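Local coordinates for protein GDP-L-fucose synthase (Campylobacter jejuni subsp. jejuni serotype O:2, PDB 7M13) that makes GDP-D-glycero-L-gluco-heptose for the capsular polysaccharide, working with NADPH as a member of the fucose synthase subfamily, at residues 280-285 against 331-335; 239-243 against 314-319; 61-67 against 103-109. All coordinates share one frame; numbering follows the deposited sequence.

Overall arrangement
Three contacts illustrate how a Rossmann-type enzyme is tied together. From the N terminus, contact 3 closes first: segment 61-67 pairs with 103-109 once helix 80-100 has been traversed, within the parallel part of the central sheet and beside NADP. The chain then opens contact 2 at 239-243 and, before closing it, contact 1 at 280-285. Contact 2 lays the loop before helix 322-326 along strand 241-246; contact 1 then joins the 277-278/285-286 loop to the start of helix 335-347, so these two loops cross. They also touch, through the Asp284–Arg241 salt bridge and the Tyr285–Arg242 backbone. Contact 3 stands in series with both, its centre about 25 Å from that of contact 1 and about 29 Å from that of contact 2.

Contact 1 of 3, residues 280-285 against 331-335; sequences GTGIDY and HKIEL
Thr281 and His331 join two loops of this extended Rossmann-type fold, one linking strands 277-278 and 285-286, the other leading into helix 335-347. Two CH-pi contacts carry the apolar part. The CB of Thr281 lies almost centrally over a face of the imidazole, 3.6 Å from the His331 ring centroid and only 3° off the ring normal, while Thr281 CG2 lies 3.6 Å from His331 CD2. The histidine CG sits between its own backbone N and carbonyl carbon; this chi1 of 75° places the ring beside the threonine, and chi2 of -80° turns its face to it. In the second contact Leu335 CD2 rides over one face of Tyr285, displaced toward the rim and 3.5 Å from Tyr285 CD2; the two side chains run antiparallel past one another. Val290 and Met293 of helix 287-298 pack against both.

Polar links across the contact run through water. One molecule donates to Gly280 O, accepts from His331 N and lies in the imidazole plane, 2.9 Å from His331 ND1. At the other nitrogen, His331 NE2 makes weak hydrogen bonds to both carboxylate oxygens of Glu334, so water and acid would together restrain the ring's rotation. Earlier in the same loop, Asp249 of helix 247-260 accepts from the backbone N atoms of Lys332 and Ile333. Glu334 occupies the N-cap position of helix 335-347. A second water lies 2.7 Å from Tyr285 OH, donates to Glu334 OE1 and accepts from Leu335 N at 3.0 Å.

Contact 2 of 3, residues 239-243 against 314-319; sequences KVRRE and TMDRLM
Arg241 and Asp316 meet through backbone as well as side chain. Asp316 OD1 accepts Arg241 N at 3.0 Å, the donor arriving 56° above the carboxylate plane, while OD2 lies alongside the arginine's aliphatic stem, 3.4 Å from Arg241 CD. The guanidinium bends off at chi3 and is not spent on this aspartate: its NE forms a salt bridge with Asp284. At the far end Glu243 reaches across at about a right angle to Leu318 and Met319. With CG anti to the backbone N (chi1 -173°) and an extended chain, it brings OE1 within 2.9 Å of Met319 N, in a nearly straight bond that also comes from above the carboxylate plane. Leu318 CD1 packs against Glu243 CD at 3.7 Å.

Both direct bonds thus use a side-chain carboxylate. Between them the backbones run broadly alongside, 39° apart, and water links their N-H and C=O groups. One molecule donates to both Arg241 O and Met315 O; another accepts from Glu243 N and donates to Arg317 O at 2.6 Å. Beyond the Asp316 bond, a third donates to Lys239 O and Asp316 OD1.

Further out, Asn121 holds the backbone of Asp316 and Leu318, and Arg317 is anchored on the carbonyls of Gly112, Tyr115 and Pro116. Asn168 ND2 gives OE1 of Glu243 a second donor, and Thr281 N binds OE2 weakly. Arg242, a predicted substrate-binding residue, lies on this same strand, its guanidinium face against Val240 CG1. Two N-H donors on OE1 and a weak one on OE2 would favour an ionised Glu243 carboxylate at this buried position.

Contact 3 of 3, residues 61-67 against 103-109; sequences PEYVFLT and VKKLVFF. With NAP (NADP nicotinamide-adenine-dinucleotide phosphate), chain E.
Val64 and Val107 stand at the centre of a parallel strand pair whose backbone donors and acceptors are paired in turn. Val64 N donates to Lys105 O at 3.1 Å, Val107 N to Val64 O at 2.9 Å, and Leu66 N to Val107 O at 2.8 Å, the last almost perfectly straight at 178°. Val64 is thus bonded through both its N and its O, and Val64 O is also approached by the CA-H of Leu106. Just before strand 105-109, Lys104 N continues the series with a hydrogen bond to Glu62 O. The opposite edge of strand 63-66 is satisfied by strand 11-14 and the residue before it, through backbone bonds of Tyr63 and Phe65 to Lys10, Tyr12 and Ala14.

Among the side chains, Lys104 NZ closes a 2.9 Å salt bridge on Glu62 OE1, met on the anti side of the carboxylate, whose OE2 accepts Lys10 N. The two side chains run alongside each other, and Lys104 CB makes an off-centre CH-pi contact with the Tyr63 ring, 4.3 Å from its centroid. Lys105 leads away from the partner strand, its ammonium held by Asp262 and by carbonyls around the end of helix 247-260. Val64 CG1 meets Leu106 CD1 on the face covered by helix 80-100, where Leu66 also lies beside Phe108.

Where strand 63-66 ends, the pair opens onto the cofactor. Leu66 O sits in the plane of the Phe109 ring, at its edge, 3.4 Å from Phe109 CD2. Phe109 O accepts from Lys144 NZ and, weakly, from O3D of NADP, while Thr67 OG1 bonds to Ala14 O. Strand 63-66, helix 80-100 and strand 105-111 form a beta-alpha-beta crossover of the Rossmann fold, with the dinucleotide bound at the carboxyl ends of its parallel strands.

Contact 1 of 3, residues 280-285 against 331-335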
loop_
_atom_site.group_PDB
_atom_site.type_symbol
_atom_site.label_atom_id
_atom_site.label_comp_id
_atom_site.label_asym_id
_atom_site.label_seq_id
_atom_site.Cartn_x
_atom_site.Cartn_y
_atom_site.Cartn_z
ATOM N N GLY B 280 -23.512 -2.334 1.376
ATOM C CA GLY B 280 -24.147 -1.943 2.637
ATOM C C GLY B 280 -25.637 -1.804 2.429
ATOM O O GLY B 280 -26.135 -2.100 1.365
ATOM N N THR B 281 -26.318 -1.329 3.458
ATOM C CA THR B 281 -27.785 -1.147 3.416
ATOM C C THR B 281 -28.138 0.329 3.220
ATOM O O THR B 281 -29.302 0.582 2.951
ATOM C CB THR B 281 -28.429 -1.682 4.700
ATOM O OG1 THR B 281 -28.001 -0.863 5.787
ATOM C CG2 THR B 281 -28.103 -3.133 4.973
ATOM N N GLY B 282 -27.178 1.236 3.372
ATOM C CA GLY B 282 -27.354 2.673 3.111
ATOM C C GLY B 282 -27.940 3.390 4.304
ATOM O O GLY B 282 -28.157 4.603 4.228
ATOM N N ILE B 283 -28.128 2.672 5.407
ATOM C CA ILE B 283 -28.855 3.174 6.602
ATOM C C ILE B 283 -27.976 2.905 7.813
ATOM O O ILE B 283 -27.415 1.774 7.914
ATOM C CB ILE B 283 -30.217 2.464 6.714
ATOM C CG1 ILE B 283 -31.065 2.687 5.455
ATOM C CG2 ILE B 283 -30.937 2.917 7.971
ATOM C CD1 ILE B 283 -31.937 1.513 5.049
ATOM N N ASP B 284 -27.834 3.864 8.717
ATOM C CA ASP B 284 -27.119 3.612 9.983
ATOM C C ASP B 284 -28.069 3.820 11.164
ATOM O O ASP B 284 -29.205 4.314 10.939
ATOM C CB ASP B 284 -25.836 4.424 10.111
ATOM C CG ASP B 284 -25.981 5.931 10.161
ATOM O OD1 ASP B 284 -27.124 6.423 10.099
ATOM O OD2 ASP B 284 -24.917 6.592 10.232
ATOM N N TYR B 285 -27.580 3.413 12.327
ATOM C CA TYR B 285 -28.345 3.392 13.594
ATOM C C TYR B 285 -27.430 3.853 14.713
ATOM O O TYR B 285 -26.240 3.496 14.734
ATOM C CB TYR B 285 -28.863 1.990 13.881
ATOM C CG TYR B 285 -29.865 1.462 12.884
ATOM C CD1 TYR B 285 -31.219 1.562 13.118
ATOM C CD2 TYR B 285 -29.466 0.825 11.723
ATOM C CE1 TYR B 285 -32.151 1.041 12.243
ATOM C CE2 TYR B 285 -30.381 0.314 10.822
ATOM C CZ TYR B 285 -31.734 0.427 11.075
ATOM O OH TYR B 285 -32.660 -0.086 10.211
ATOM N N HIS B 331 -29.820 -4.213 -0.872
ATOM C CA HIS B 331 -29.930 -5.156 0.247
ATOM C C HIS B 331 -31.385 -5.620 0.397
ATOM O O HIS B 331 -32.293 -4.864 0.046
ATOM C CB HIS B 331 -29.419 -4.493 1.508
ATOM C CG HIS B 331 -30.362 -3.506 2.075
ATOM N ND1 HIS B 331 -30.474 -2.229 1.590
ATOM C CD2 HIS B 331 -31.193 -3.603 3.136
ATOM C CE1 HIS B 331 -31.391 -1.584 2.300
ATOM N NE2 HIS B 331 -31.850 -2.412 3.244
ATOM N N LYS B 332 -31.541 -6.788 0.975
ATOM C CA LYS B 332 -32.865 -7.379 1.293
ATOM C C LYS B 332 -33.116 -7.486 2.801
ATOM O O LYS B 332 -34.301 -7.644 3.153
ATOM C CB LYS B 332 -32.946 -8.787 0.721
ATOM C CG LYS B 332 -32.796 -8.885 -0.786
ATOM C CD LYS B 332 -32.721 -10.329 -1.257
ATOM C CE LYS B 332 -32.489 -10.457 -2.749
ATOM N NZ LYS B 332 -33.198 -11.623 -3.330
ATOM N N ILE B 333 -32.088 -7.548 3.649
ATOM C CA ILE B 333 -32.248 -7.891 5.087
ATOM C C ILE B 333 -32.196 -6.593 5.881
ATOM O O ILE B 333 -31.126 -5.996 6.011
ATOM C CB ILE B 333 -31.203 -8.919 5.558
ATOM C CG1 ILE B 333 -31.295 -10.216 4.760
ATOM C CG2 ILE B 333 -31.352 -9.176 7.043
ATOM C CD1 ILE B 333 -30.224 -11.205 5.095
ATOM N N GLU B 334 -33.341 -6.177 6.432
ATOM C CA GLU B 334 -33.385 -5.054 7.389
ATOM C C GLU B 334 -32.815 -5.534 8.722
ATOM O O GLU B 334 -32.864 -6.729 9.014
ATOM C CB GLU B 334 -34.811 -4.519 7.535
ATOM C CG GLU B 334 -35.407 -3.956 6.245
ATOM C CD GLU B 334 -34.540 -3.008 5.416
ATOM O OE1 GLU B 334 -33.805 -2.173 5.992
ATOM O OE2 GLU B 334 -34.635 -3.085 4.178
ATOM N N LEU B 335 -32.225 -4.623 9.464
ATOM C CA LEU B 335 -31.414 -4.933 10.659
ATOM C C LEU B 335 -32.209 -5.776 11.676
ATOM O O LEU B 335 -31.672 -6.802 12.142
ATOM C CB LEU B 335 -30.869 -3.643 11.246
ATOM C CG LEU B 335 -29.893 -3.827 12.407
ATOM C CD1 LEU B 335 -28.702 -4.692 12.014
ATOM C CD2 LEU B 335 -29.410 -2.487 12.909
HETATM O O HOH W 1 -28.456 -1.485 -0.296
HETATM O O HOH W 2 -32.174 -1.912 8.273
#

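Contact 2 of 3, residues 239-243 against 314-319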
loop_
_atom_site.group_PDB
_atom_site.type_symbol
_atom_site.label_atom_id
_atom_site.label_comp_id
_atom_site.label_asym_id
_atom_site.label_seq_id
_atom_site.Cartn_x
_atom_site.Cartn_y
_atom_site.Cartn_z
ATOM N N LYS B 239 -25.093 7.766 21.199
ATOM C CA LYS B 239 -25.352 8.499 19.932
ATOM C C LYS B 239 -24.428 7.981 18.819
ATOM O O LYS B 239 -24.751 8.230 17.654
ATOM C CB LYS B 239 -25.205 10.010 20.143
ATOM C CG LYS B 239 -26.211 10.621 21.112
ATOM C CD LYS B 239 -26.013 12.113 21.338
ATOM C CE LYS B 239 -26.910 12.682 22.422
ATOM N NZ LYS B 239 -26.163 12.955 23.676
ATOM N N VAL B 240 -23.347 7.268 19.143
ATOM C CA VAL B 240 -22.408 6.680 18.138
ATOM C C VAL B 240 -23.221 5.901 17.092
ATOM O O VAL B 240 -24.006 5.030 17.475
ATOM C CB VAL B 240 -21.357 5.761 18.793
ATOM C CG1 VAL B 240 -20.764 4.783 17.795
ATOM C CG2 VAL B 240 -20.247 6.542 19.483
ATOM N N ARG B 241 -23.033 6.193 15.802
ATOM C CA ARG B 241 -23.812 5.518 14.734
ATOM C C ARG B 241 -22.938 4.469 14.046
ATOM O O ARG B 241 -21.737 4.691 13.892
ATOM C CB ARG B 241 -24.367 6.522 13.724
ATOM C CG ARG B 241 -25.198 7.621 14.377
ATOM C CD ARG B 241 -25.887 8.534 13.389
ATOM N NE ARG B 241 -26.967 7.860 12.714
ATOM C CZ ARG B 241 -28.168 7.612 13.211
ATOM N NH1 ARG B 241 -28.489 8.009 14.438
ATOM N NH2 ARG B 241 -29.055 6.970 12.474
ATOM N N ARG B 242 -23.559 3.375 13.634
ATOM C CA ARG B 242 -22.885 2.304 12.866
ATOM C C ARG B 242 -23.855 1.773 11.822
ATOM O O ARG B 242 -25.082 1.821 12.070
ATOM C CB ARG B 242 -22.493 1.162 13.805
ATOM C CG ARG B 242 -21.195 1.392 14.556
ATOM C CD ARG B 242 -20.940 0.196 15.435
ATOM N NE ARG B 242 -19.901 0.458 16.412
ATOM C CZ ARG B 242 -20.110 0.911 17.642
ATOM N NH1 ARG B 242 -19.080 1.096 18.453
ATOM N NH2 ARG B 242 -21.341 1.165 18.059
ATOM N N GLU B 243 -23.303 1.319 10.690
ATOM C CA GLU B 243 -23.973 0.649 9.569
ATOM C C GLU B 243 -23.651 -0.837 9.744
ATOM O O GLU B 243 -22.556 -1.135 10.274
ATOM C CB GLU B 243 -23.341 1.127 8.255
ATOM C CG GLU B 243 -24.054 0.633 7.038
ATOM C CD GLU B 243 -23.338 0.939 5.758
ATOM O OE1 GLU B 243 -22.109 1.434 5.773
ATOM O OE2 GLU B 243 -23.986 0.710 4.733
ATOM N N THR B 314 -16.457 4.436 16.625
ATOM C CA THR B 314 -16.426 5.604 17.548
ATOM C C THR B 314 -16.851 6.879 16.805
ATOM O O THR B 314 -17.726 7.575 17.332
ATOM C CB THR B 314 -15.054 5.753 18.215
ATOM O OG1 THR B 314 -14.706 4.480 18.763
ATOM C CG2 THR B 314 -15.038 6.802 19.304
ATOM N N MET B 315 -16.270 7.175 15.633
ATOM C CA MET B 315 -16.827 8.176 14.675
ATOM C C MET B 315 -17.875 7.494 13.791
ATOM O O MET B 315 -17.731 6.293 13.526
ATOM C CB MET B 315 -15.744 8.802 13.793
ATOM C CG MET B 315 -15.115 10.037 14.417
ATOM S SD MET B 315 -13.848 10.768 13.351
ATOM C CE MET B 315 -14.822 11.982 12.464
ATOM N N ASP B 316 -18.933 8.221 13.439
ATOM C CA ASP B 316 -20.024 7.696 12.587
ATOM C C ASP B 316 -19.379 7.264 11.261
ATOM O O ASP B 316 -18.484 7.979 10.789
ATOM C CB ASP B 316 -21.114 8.749 12.392
ATOM C CG ASP B 316 -21.894 9.155 13.640
ATOM O OD1 ASP B 316 -21.615 8.617 14.748
ATOM O OD2 ASP B 316 -22.811 9.986 13.478
ATOM N N ARG B 317 -19.765 6.114 10.707
ATOM C CA ARG B 317 -19.305 5.648 9.376
ATOM C C ARG B 317 -20.499 5.043 8.673
ATOM O O ARG B 317 -21.105 4.117 9.227
ATOM C CB ARG B 317 -18.205 4.573 9.416
ATOM C CG ARG B 317 -16.987 4.973 10.220
ATOM C CD ARG B 317 -16.312 6.106 9.475
ATOM N NE ARG B 317 -15.190 5.609 8.720
ATOM C CZ ARG B 317 -14.332 6.388 8.078
ATOM N NH1 ARG B 317 -13.280 5.837 7.508
ATOM N NH2 ARG B 317 -14.532 7.691 8.008
ATOM N N LEU B 318 -20.800 5.513 7.472
ATOM C CA LEU B 318 -21.921 4.992 6.677
ATOM C C LEU B 318 -21.492 5.069 5.227
ATOM O O LEU B 318 -21.131 6.187 4.797
ATOM C CB LEU B 318 -23.144 5.897 6.917
ATOM C CG LEU B 318 -24.331 5.673 5.990
ATOM C CD1 LEU B 318 -24.859 4.266 6.118
ATOM C CD2 LEU B 318 -25.421 6.695 6.275
ATOM N N MET B 319 -21.603 3.964 4.504
ATOM C CA MET B 319 -21.303 3.957 3.052
ATOM C C MET B 319 -22.395 4.662 2.253
ATOM O O MET B 319 -23.578 4.419 2.490
ATOM C CB MET B 319 -21.174 2.541 2.506
ATOM C CG MET B 319 -20.005 1.735 3.029
ATOM S SD MET B 319 -18.463 2.646 3.031
ATOM C CE MET B 319 -17.372 1.267 3.377
HETATM O O HOH W 3 -22.933 10.339 16.403
HETATM O O HOH W 4 -19.343 3.939 13.084
HETATM O O HOH W 5 -20.550 1.884 10.408
#

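Contact 3 of 3, residues 61-67 against 103-109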
loop_
_atom_site.group_PDB
_atom_site.type_symbol
_atom_site.label_atom_id
_atom_site.label_comp_id
_atom_site.label_asym_id
_atom_site.label_seq_id
_atom_site.Cartn_x
_atom_site.Cartn_y
_atom_site.Cartn_z
ATOM N N PRO B 61 -8.574 -22.969 -9.696
ATOM C CA PRO B 61 -9.919 -22.428 -9.534
ATOM C C PRO B 61 -10.264 -21.429 -10.642
ATOM O O PRO B 61 -9.417 -20.724 -11.173
ATOM C CB PRO B 61 -9.894 -21.780 -8.145
ATOM C CG PRO B 61 -8.452 -21.392 -7.951
ATOM C CD PRO B 61 -7.659 -22.479 -8.647
ATOM N N GLU B 62 -11.546 -21.361 -11.001
ATOM C CA GLU B 62 -12.040 -20.470 -12.064
ATOM C C GLU B 62 -12.518 -19.139 -11.476
ATOM O O GLU B 62 -12.410 -18.157 -12.153
ATOM C CB GLU B 62 -13.206 -21.156 -12.779
ATOM C CG GLU B 62 -12.780 -22.390 -13.569
ATOM C CD GLU B 62 -13.967 -23.039 -14.251
ATOM O OE1 GLU B 62 -14.439 -22.482 -15.280
ATOM O OE2 GLU B 62 -14.430 -24.064 -13.718
ATOM N N TYR B 63 -12.966 -19.146 -10.234
ATOM C CA TYR B 63 -13.546 -17.978 -9.524
ATOM C C TYR B 63 -12.992 -18.002 -8.118
ATOM O O TYR B 63 -12.842 -19.069 -7.487
ATOM C CB TYR B 63 -15.082 -18.035 -9.520
ATOM C CG TYR B 63 -15.605 -17.906 -10.914
ATOM C CD1 TYR B 63 -15.843 -16.678 -11.486
ATOM C CD2 TYR B 63 -15.876 -19.027 -11.675
ATOM C CE1 TYR B 63 -16.278 -16.555 -12.786
ATOM C CE2 TYR B 63 -16.312 -18.928 -12.983
ATOM C CZ TYR B 63 -16.511 -17.686 -13.547
ATOM O OH TYR B 63 -16.928 -17.573 -14.847
ATOM N N VAL B 64 -12.652 -16.829 -7.592
ATOM C CA VAL B 64 -12.083 -16.680 -6.243
ATOM C C VAL B 64 -12.878 -15.643 -5.451
ATOM O O VAL B 64 -13.100 -14.504 -5.953
ATOM C CB VAL B 64 -10.604 -16.262 -6.341
ATOM C CG1 VAL B 64 -10.035 -15.990 -4.963
ATOM C CG2 VAL B 64 -9.765 -17.316 -7.080
ATOM N N PHE B 65 -13.304 -16.002 -4.246
ATOM C CA PHE B 65 -13.784 -15.059 -3.210
ATOM C C PHE B 65 -12.732 -14.956 -2.143
ATOM O O PHE B 65 -12.449 -15.967 -1.455
ATOM C CB PHE B 65 -15.131 -15.488 -2.647
ATOM C CG PHE B 65 -16.258 -15.523 -3.642
ATOM C CD1 PHE B 65 -17.064 -14.410 -3.825
ATOM C CD2 PHE B 65 -16.613 -16.690 -4.300
ATOM C CE1 PHE B 65 -18.113 -14.414 -4.725
ATOM C CE2 PHE B 65 -17.673 -16.690 -5.187
ATOM C CZ PHE B 65 -18.449 -15.568 -5.365
ATOM N N LEU B 66 -12.106 -13.789 -2.030
ATOM C CA LEU B 66 -10.973 -13.615 -1.106
ATOM C C LEU B 66 -11.507 -13.042 0.198
ATOM O O LEU B 66 -11.638 -11.786 0.286
ATOM C CB LEU B 66 -9.933 -12.722 -1.757
ATOM C CG LEU B 66 -8.718 -12.420 -0.907
ATOM C CD1 LEU B 66 -8.187 -13.679 -0.228
ATOM C CD2 LEU B 66 -7.689 -11.707 -1.761
ATOM N N THR B 67 -11.810 -13.871 1.185
ATOM C CA THR B 67 -12.364 -13.368 2.466
ATOM C C THR B 67 -11.344 -13.432 3.597
ATOM O O THR B 67 -11.607 -12.825 4.633
ATOM C CB THR B 67 -13.655 -14.084 2.910
ATOM O OG1 THR B 67 -13.337 -15.285 3.636
ATOM C CG2 THR B 67 -14.574 -14.384 1.757
ATOM N N VAL B 103 -7.477 -17.342 -13.499
ATOM C CA VAL B 103 -8.769 -17.177 -12.794
ATOM C C VAL B 103 -9.635 -16.238 -13.637
ATOM O O VAL B 103 -9.137 -15.241 -14.178
ATOM C CB VAL B 103 -8.532 -16.635 -11.379
ATOM C CG1 VAL B 103 -9.808 -15.989 -10.833
ATOM C CG2 VAL B 103 -7.988 -17.713 -10.466
ATOM N N LYS B 104 -10.908 -16.592 -13.817
ATOM C CA LYS B 104 -11.824 -15.753 -14.606
ATOM C C LYS B 104 -12.204 -14.482 -13.855
ATOM O O LYS B 104 -12.118 -13.410 -14.446
ATOM C CB LYS B 104 -13.059 -16.560 -14.984
ATOM C CG LYS B 104 -12.723 -17.730 -15.873
ATOM C CD LYS B 104 -13.904 -18.584 -16.254
ATOM C CE LYS B 104 -13.536 -19.631 -17.287
ATOM N NZ LYS B 104 -12.676 -20.704 -16.714
ATOM N N LYS B 105 -12.606 -14.593 -12.600
ATOM C CA LYS B 105 -13.021 -13.418 -11.832
ATOM C C LYS B 105 -12.727 -13.631 -10.354
ATOM O O LYS B 105 -12.738 -14.781 -9.885
ATOM C CB LYS B 105 -14.510 -13.238 -12.025
ATOM C CG LYS B 105 -15.017 -11.839 -11.988
ATOM C CD LYS B 105 -16.329 -11.784 -12.764
ATOM C CE LYS B 105 -17.010 -10.531 -12.347
ATOM N NZ LYS B 105 -18.233 -10.358 -13.131
ATOM N N LEU B 106 -12.427 -12.540 -9.659
ATOM C CA LEU B 106 -12.112 -12.543 -8.226
ATOM C C LEU B 106 -12.876 -11.410 -7.570
ATOM O O LEU B 106 -12.979 -10.343 -8.181
ATOM C CB LEU B 106 -10.595 -12.350 -8.072
ATOM C CG LEU B 106 -10.032 -12.283 -6.643
ATOM C CD1 LEU B 106 -8.620 -12.870 -6.610
ATOM C CD2 LEU B 106 -10.019 -10.858 -6.124
ATOM N N VAL B 107 -13.383 -11.673 -6.374
ATOM C CA VAL B 107 -13.980 -10.626 -5.512
ATOM C C VAL B 107 -13.173 -10.544 -4.234
ATOM O O VAL B 107 -12.895 -11.567 -3.610
ATOM C CB VAL B 107 -15.451 -10.910 -5.217
ATOM C CG1 VAL B 107 -15.969 -9.990 -4.110
ATOM C CG2 VAL B 107 -16.277 -10.784 -6.475
ATOM N N PHE B 108 -12.712 -9.350 -3.906
ATOM C CA PHE B 108 -11.952 -9.031 -2.692
ATOM C C PHE B 108 -12.830 -8.140 -1.822
ATOM O O PHE B 108 -13.569 -7.302 -2.347
ATOM C CB PHE B 108 -10.652 -8.308 -3.057
ATOM C CG PHE B 108 -9.887 -7.718 -1.903
ATOM C CD1 PHE B 108 -9.427 -8.532 -0.882
ATOM C CD2 PHE B 108 -9.544 -6.380 -1.896
ATOM C CE1 PHE B 108 -8.713 -8.007 0.178
ATOM C CE2 PHE B 108 -8.841 -5.854 -0.830
ATOM C CZ PHE B 108 -8.446 -6.670 0.203
ATOM N N PHE B 109 -12.681 -8.198 -0.519
ATOM C CA PHE B 109 -13.470 -7.361 0.419
ATOM C C PHE B 109 -12.561 -6.335 1.076
ATOM O O PHE B 109 -11.512 -6.686 1.695
ATOM C CB PHE B 109 -14.178 -8.217 1.446
ATOM C CG PHE B 109 -15.167 -9.152 0.809
ATOM C CD1 PHE B 109 -16.440 -8.707 0.478
ATOM C CD2 PHE B 109 -14.772 -10.411 0.396
ATOM C CE1 PHE B 109 -17.332 -9.563 -0.148
ATOM C CE2 PHE B 109 -15.673 -11.255 -0.234
ATOM C CZ PHE B 109 -16.942 -10.816 -0.526
HETATM P PA NAP E . -13.161 -13.517 9.652
HETATM O O1A NAP E . -12.244 -12.762 10.568
HETATM O O2A NAP E . -14.458 -14.020 10.236
HETATM O O5B NAP E . -12.457 -14.770 9.019
HETATM C C5B NAP E . -11.166 -14.659 8.422
HETATM C C4B NAP E . -10.766 -16.037 8.000
HETATM O O4B NAP E . -9.501 -15.918 7.307
HETATM C C3B NAP E . -10.547 -17.029 9.162
HETATM O O3B NAP E . -11.325 -18.200 8.941
HETATM C C2B NAP E . -9.042 -17.267 9.148
HETATM O O2B NAP E . -8.668 -18.607 9.475
HETATM C C1B NAP E . -8.695 -17.015 7.685
HETATM N N9A NAP E . -7.300 -16.666 7.523
HETATM C C8A NAP E . -6.631 -15.607 8.055
HETATM N N7A NAP E . -5.340 -15.622 7.826
HETATM C C5A NAP E . -5.143 -16.779 7.102
HETATM C C6A NAP E . -3.982 -17.368 6.570
HETATM N N6A NAP E . -2.750 -16.873 6.730
HETATM N N1A NAP E . -4.141 -18.536 5.909
HETATM C C2A NAP E . -5.371 -19.049 5.777
HETATM N N3A NAP E . -6.531 -18.584 6.244
HETATM C C4A NAP E . -6.340 -17.438 6.910
HETATM O O3 NAP E . -13.482 -12.596 8.386
HETATM P PN NAP E . -14.815 -11.808 8.055
HETATM O O1N NAP E . -15.211 -11.044 9.258
HETATM O O2N NAP E . -15.748 -12.782 7.455
HETATM O O5D NAP E . -14.279 -10.791 6.928
HETATM C C5D NAP E . -14.346 -11.130 5.562
HETATM C C4D NAP E . -13.814 -9.966 4.775
HETATM O O4D NAP E . -14.668 -8.806 4.977
HETATM C C3D NAP E . -12.391 -9.528 5.147
HETATM O O3D NAP E . -11.681 -9.069 3.989
HETATM C C2D NAP E . -12.668 -8.409 6.112
HETATM O O2D NAP E . -11.567 -7.523 6.291
HETATM C C1D NAP E . -13.863 -7.736 5.467
HETATM N N1N NAP E . -14.603 -6.913 6.449
HETATM C C2N NAP E . -15.194 -7.466 7.551
HETATM C C3N NAP E . -15.789 -6.681 8.480
HETATM C C7N NAP E . -16.435 -7.226 9.704
HETATM O O7N NAP E . -17.112 -6.459 10.419
HETATM N N7N NAP E . -16.267 -8.518 9.974
HETATM C C4N NAP E . -15.864 -5.248 8.281
HETATM C C5N NAP E . -15.257 -4.736 7.073
HETATM C C6N NAP E . -14.613 -5.530 6.274
HETATM P P2B NAP E . -8.630 -19.090 11.018
HETATM O O1X NAP E . -10.080 -19.283 11.366
HETATM O O2X NAP E . -7.916 -18.100 11.826
HETATM O O3X NAP E . -7.841 -20.412 10.959
#